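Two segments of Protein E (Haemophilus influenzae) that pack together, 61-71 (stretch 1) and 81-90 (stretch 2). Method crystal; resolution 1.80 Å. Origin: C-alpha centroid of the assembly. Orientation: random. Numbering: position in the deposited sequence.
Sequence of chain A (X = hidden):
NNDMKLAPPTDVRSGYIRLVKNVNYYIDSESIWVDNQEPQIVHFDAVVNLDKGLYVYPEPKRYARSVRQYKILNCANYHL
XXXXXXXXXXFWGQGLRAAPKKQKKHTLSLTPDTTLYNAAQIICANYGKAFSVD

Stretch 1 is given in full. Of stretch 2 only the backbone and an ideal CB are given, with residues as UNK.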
# COMPACT_ATOMS: atom_id res chain seq x y z
N LYS A 61 23.82 1.73 -7.87
CA LYS A 61 23.45 0.75 -8.90
C LYS A 61 22.26 -0.09 -8.42
O LYS A 61 21.59 -0.75 -9.23
CB LYS A 61 24.63 -0.15 -9.28
CG LYS A 61 24.88 -1.31 -8.34
CD LYS A 61 26.22 -2.00 -8.64
CE LYS A 61 26.56 -3.08 -7.62
NZ LYS A 61 27.90 -3.68 -7.85
N ARG A 62 21.99 -0.03 -7.12
CA ARG A 62 20.89 -0.78 -6.53
C ARG A 62 19.57 -0.02 -6.66
O ARG A 62 19.48 1.14 -6.25
CB ARG A 62 21.18 -1.03 -5.05
CG ARG A 62 20.35 -2.15 -4.44
CD ARG A 62 21.07 -2.75 -3.24
NE ARG A 62 20.73 -4.15 -3.02
CZ ARG A 62 21.48 -4.99 -2.30
NH1 ARG A 62 22.60 -4.57 -1.73
NH2 ARG A 62 21.10 -6.25 -2.14
N TYR A 63 18.54 -0.68 -7.20
CA TYR A 63 17.25 -0.03 -7.39
C TYR A 63 16.13 -0.84 -6.75
O TYR A 63 16.21 -2.06 -6.65
CB TYR A 63 16.97 0.12 -8.87
CG TYR A 63 17.06 -1.19 -9.63
CD1 TYR A 63 18.28 -1.62 -10.15
CD2 TYR A 63 15.94 -1.99 -9.82
CE1 TYR A 63 18.37 -2.81 -10.85
CE2 TYR A 63 16.03 -3.20 -10.53
CZ TYR A 63 17.25 -3.60 -11.03
OH TYR A 63 17.36 -4.78 -11.72
N ALA A 64 15.06 -0.15 -6.36
CA ALA A 64 13.93 -0.81 -5.71
C ALA A 64 13.01 -1.36 -6.77
O ALA A 64 12.88 -0.76 -7.83
CB ALA A 64 13.19 0.18 -4.85
N ARG A 65 12.35 -2.47 -6.45
CA ARG A 65 11.32 -3.08 -7.29
C ARG A 65 9.91 -2.95 -6.72
O ARG A 65 8.93 -3.09 -7.45
CB ARG A 65 11.63 -4.56 -7.53
CG ARG A 65 12.88 -4.76 -8.35
CD ARG A 65 13.15 -6.22 -8.67
NE ARG A 65 14.48 -6.36 -9.25
CZ ARG A 65 14.80 -7.21 -10.21
NH1 ARG A 65 13.88 -8.03 -10.73
NH2 ARG A 65 16.04 -7.25 -10.67
N SER A 66 9.78 -2.69 -5.43
CA SER A 66 8.44 -2.44 -4.88
C SER A 66 8.51 -1.42 -3.75
O SER A 66 9.58 -1.08 -3.26
CB SER A 66 7.79 -3.75 -4.41
OG SER A 66 8.48 -4.32 -3.28
N VAL A 67 7.34 -0.92 -3.37
CA VAL A 67 7.22 0.01 -2.27
C VAL A 67 6.17 -0.53 -1.33
O VAL A 67 5.14 -1.02 -1.76
CB VAL A 67 6.73 1.37 -2.77
CG1 VAL A 67 6.87 2.41 -1.69
CG2 VAL A 67 7.54 1.76 -3.98
N ARG A 68 6.41 -0.43 -0.03
CA ARG A 68 5.41 -0.79 0.94
C ARG A 68 5.04 0.47 1.71
O ARG A 68 5.91 1.17 2.23
CB ARG A 68 6.03 -1.85 1.86
CG ARG A 68 5.14 -2.43 2.94
CD ARG A 68 5.83 -3.61 3.61
NE ARG A 68 5.83 -4.88 2.87
CZ ARG A 68 4.82 -5.74 2.86
NH1 ARG A 68 3.70 -5.46 3.51
NH2 ARG A 68 4.91 -6.87 2.19
N GLN A 69 3.76 0.77 1.80
CA GLN A 69 3.32 1.98 2.49
C GLN A 69 2.32 1.65 3.56
O GLN A 69 1.30 1.03 3.31
CB GLN A 69 2.68 2.95 1.53
CG GLN A 69 3.70 3.53 0.58
CD GLN A 69 3.10 4.56 -0.33
OE1 GLN A 69 2.09 4.33 -0.99
NE2 GLN A 69 3.75 5.70 -0.38
N TYR A 70 2.63 2.11 4.77
CA TYR A 70 1.76 1.92 5.91
C TYR A 70 0.63 2.91 5.88
O TYR A 70 0.85 4.15 5.89
CB TYR A 70 2.58 2.16 7.16
CG TYR A 70 1.95 1.71 8.47
CD1 TYR A 70 0.72 2.20 8.88
CD2 TYR A 70 2.59 0.80 9.28
CE1 TYR A 70 0.14 1.77 10.09
CE2 TYR A 70 2.03 0.36 10.46
CZ TYR A 70 0.80 0.86 10.88
OH TYR A 70 0.25 0.38 12.09
N LYS A 71 -0.58 2.39 5.83
CA LYS A 71 -1.80 3.20 5.83
C LYS A 71 -2.64 2.99 7.09
O LYS A 71 -2.65 1.89 7.63
CB LYS A 71 -2.68 2.82 4.62
CG LYS A 71 -1.94 2.90 3.30
CD LYS A 71 -1.60 4.34 2.90
CE LYS A 71 -1.28 4.38 1.41
NZ LYS A 71 -0.72 5.67 0.97
N UNK A 81 -4.81 7.81 6.22
CA UNK A 81 -3.52 8.42 6.55
C UNK A 81 -2.36 7.62 5.99
O UNK A 81 -2.30 6.38 6.12
CB UNK A 81 -3.37 8.56 8.07
N UNK A 82 -1.46 8.32 5.32
CA UNK A 82 -0.18 7.77 4.87
C UNK A 82 0.79 7.98 6.01
O UNK A 82 1.04 9.14 6.41
CB UNK A 82 0.31 8.42 3.58
N UNK A 83 1.36 6.88 6.51
CA UNK A 83 2.23 6.93 7.70
C UNK A 83 3.70 6.80 7.35
O UNK A 83 4.55 7.51 7.91
CB UNK A 83 1.85 5.82 8.68
N UNK A 84 4.03 5.88 6.48
CA UNK A 84 5.43 5.71 6.10
C UNK A 84 5.59 4.90 4.84
O UNK A 84 4.66 4.19 4.38
CB UNK A 84 6.21 5.04 7.24
N UNK A 85 6.79 5.05 4.27
CA UNK A 85 7.16 4.44 3.02
C UNK A 85 8.50 3.76 3.13
O UNK A 85 9.45 4.32 3.65
CB UNK A 85 7.18 5.48 1.90
N UNK A 86 8.54 2.52 2.65
CA UNK A 86 9.77 1.76 2.59
C UNK A 86 9.95 1.23 1.18
O UNK A 86 8.98 0.78 0.55
CB UNK A 86 9.77 0.62 3.61
N UNK A 87 11.17 1.29 0.67
CA UNK A 87 11.44 0.72 -0.64
C UNK A 87 12.12 -0.62 -0.49
O UNK A 87 12.90 -0.81 0.41
CB UNK A 87 12.30 1.67 -1.48
N UNK A 88 11.82 -1.55 -1.38
CA UNK A 88 12.44 -2.87 -1.32
C UNK A 88 12.98 -3.27 -2.67
O UNK A 88 12.49 -2.82 -3.70
CB UNK A 88 11.44 -3.92 -0.82
N UNK A 89 14.00 -4.12 -2.66
CA UNK A 89 14.69 -4.45 -3.90
C UNK A 89 14.13 -5.72 -4.54
O UNK A 89 14.65 -6.18 -5.55
CB UNK A 89 16.19 -4.61 -3.64
N UNK A 90 13.08 -6.28 -3.93
CA UNK A 90 12.31 -7.38 -4.53
C UNK A 90 10.84 -6.96 -4.63
O UNK A 90 10.42 -6.03 -3.95
CB UNK A 90 12.45 -8.66 -3.71

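Residues 66-71 and 81-88 run antiparallel, their axes 161° apart and 4.7 Å at closest approach, so from 84 to 88 side chains of stretch 2 alternate between the face carrying Ser-66, Arg-68 and Tyr-70 and the face carrying Val-67, Gln-69 and Lys-71; 82 joins the latter face, and 83 breaks the alternation.

At position 81 the CB points sideways, with no atom of stretch 1 within 5.5 Å; extended backbone angles favour a beta-branched residue, but many would fit. It is Thr-81, whose backbone O receives a CA-H...O contact from Lys-71 CA (3.2 Å).

Position 82 lies on the Lys-71 side, its CB 3.9 Å from Lys-71 NZ. An ammonium so close calls for an acceptor, so Asp, Glu, Asn or Gln would all be reasonable. The residue is Gln-82; with chi1 t and chi2 p its end comes nearer than its CB, and Lys-71 NZ donates to Gln-82 OE1 at 2.7 Å. The same oxygen lies 3.4 Å from Gln-69 CB.

The CB at 83 points toward stretch 1, 3.4 Å from Tyr-70 O, while phi/psi of -104/-44 interrupt the extended run. The aromatic ring of Tyr-70 is nearby, so a compact apolar side chain suits. Val-83 provides it, packing its CB 3.8 Å from Tyr-70 CD1, and its N donates to Tyr-70 O (2.8 Å).

Position 84 faces the Tyr-70 side, with CB 4.6 Å from Tyr-70 CB. Long chains with an aliphatic stem would suit, whether apolar or charged at the tip. In Arg-84, CG lies 3.9 Å from Tyr-70 CB, and the guanidinium forms a salt bridge with the side chain at 86, which lies on the same face.

At 85 the CB is 4.1 Å from Gln-69 NE2 and 4.7 Å from Val-67 CG1: a donor beside a methyl. Ser, Thr or Asn could take the amide, and Val could answer the methyl. Thr-85 does both, accepting from Gln-69 NE2 through OG1 (3.1 Å) and placing CG2 3.5 Å from Val-67 CG1.

Position 86 pairs with Arg-68, its CB 4.1 Å from Arg-68 O; small or polar residues suit. Asp-86 takes Arg-84 NE on OD2 (2.8 Å), and a water donates to both OD2 (2.5 Å) and Arg-68 O (3.0 Å).

Ala-64 CB lies 3.8 Å from the CB at 87, and Val-67 is close by, so an aliphatic or aromatic side chain fits. Phe-87 sets CD1 3.8 Å from Val-67 CG2.

At 88 the CB is 3.9 Å from Ser-66 OG, with the stem of Arg-68 farther along; a long or aromatic chain could cover it. Tyr-88 puts CE1 3.7 Å from Arg-68 CB.

Position 89 turns the corner, its CB pointing away overall yet 4.6 Å from Arg-62 NE. An acid is favoured, though Asn would serve; Asp-89 OD2 forms a salt bridge with Arg-62 NH2 (3.5 Å).

The CB at 90 points away into space free of stretch 1, so almost any residue would do. Glu-90 contributes its backbone O, which accepts from Ser-66 OG (2.7 Å).

Stretch 2 (81-90) TQVRTDFYDE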
# COMPACT_ATOMS: atom_id res chain seq x y z
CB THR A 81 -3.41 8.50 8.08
OG1 THR A 81 -4.58 9.17 8.59
CG2 THR A 81 -2.12 9.16 8.52
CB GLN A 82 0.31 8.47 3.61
CG GLN A 82 1.79 8.28 3.22
CD GLN A 82 2.24 6.87 2.94
OE1 GLN A 82 1.47 6.00 2.51
NE2 GLN A 82 3.54 6.65 3.12
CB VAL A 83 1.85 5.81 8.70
CG1 VAL A 83 2.87 5.69 9.82
CG2 VAL A 83 0.46 6.10 9.22
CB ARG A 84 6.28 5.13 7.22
CG ARG A 84 6.18 3.66 7.39
CD ARG A 84 7.20 3.11 8.38
NE ARG A 84 8.54 2.98 7.79
CZ ARG A 84 9.63 3.62 8.21
NH1 ARG A 84 9.58 4.45 9.25
NH2 ARG A 84 10.80 3.42 7.61
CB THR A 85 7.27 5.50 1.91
OG1 THR A 85 5.99 6.08 1.69
CG2 THR A 85 7.76 4.86 0.64
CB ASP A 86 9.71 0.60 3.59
CG ASP A 86 9.78 1.07 5.04
OD1 ASP A 86 10.88 1.49 5.46
OD2 ASP A 86 8.74 1.03 5.75
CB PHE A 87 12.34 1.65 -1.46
CG PHE A 87 11.77 3.01 -1.66
CD1 PHE A 87 10.82 3.24 -2.63
CD2 PHE A 87 12.20 4.07 -0.89
CE1 PHE A 87 10.30 4.49 -2.83
CE2 PHE A 87 11.68 5.33 -1.08
CZ PHE A 87 10.73 5.54 -2.05
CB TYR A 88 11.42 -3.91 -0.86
CG TYR A 88 11.03 -3.73 0.59
CD1 TYR A 88 9.97 -2.91 0.95
CD2 TYR A 88 11.72 -4.38 1.60
CE1 TYR A 88 9.60 -2.76 2.27
CE2 TYR A 88 11.38 -4.22 2.93
CZ TYR A 88 10.32 -3.40 3.26
OH TYR A 88 9.95 -3.24 4.58
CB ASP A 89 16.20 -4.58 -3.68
CG ASP A 89 16.61 -5.93 -3.11
OD1 ASP A 89 15.76 -6.59 -2.48
OD2 ASP A 89 17.78 -6.32 -3.30
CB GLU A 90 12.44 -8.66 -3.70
CG GLU A 90 13.82 -9.28 -3.71
CD GLU A 90 14.12 -10.07 -2.45
OE1 GLU A 90 13.16 -10.57 -1.82
OE2 GLU A 90 15.31 -10.18 -2.07
O HOH W 1 6.34 1.02 5.18
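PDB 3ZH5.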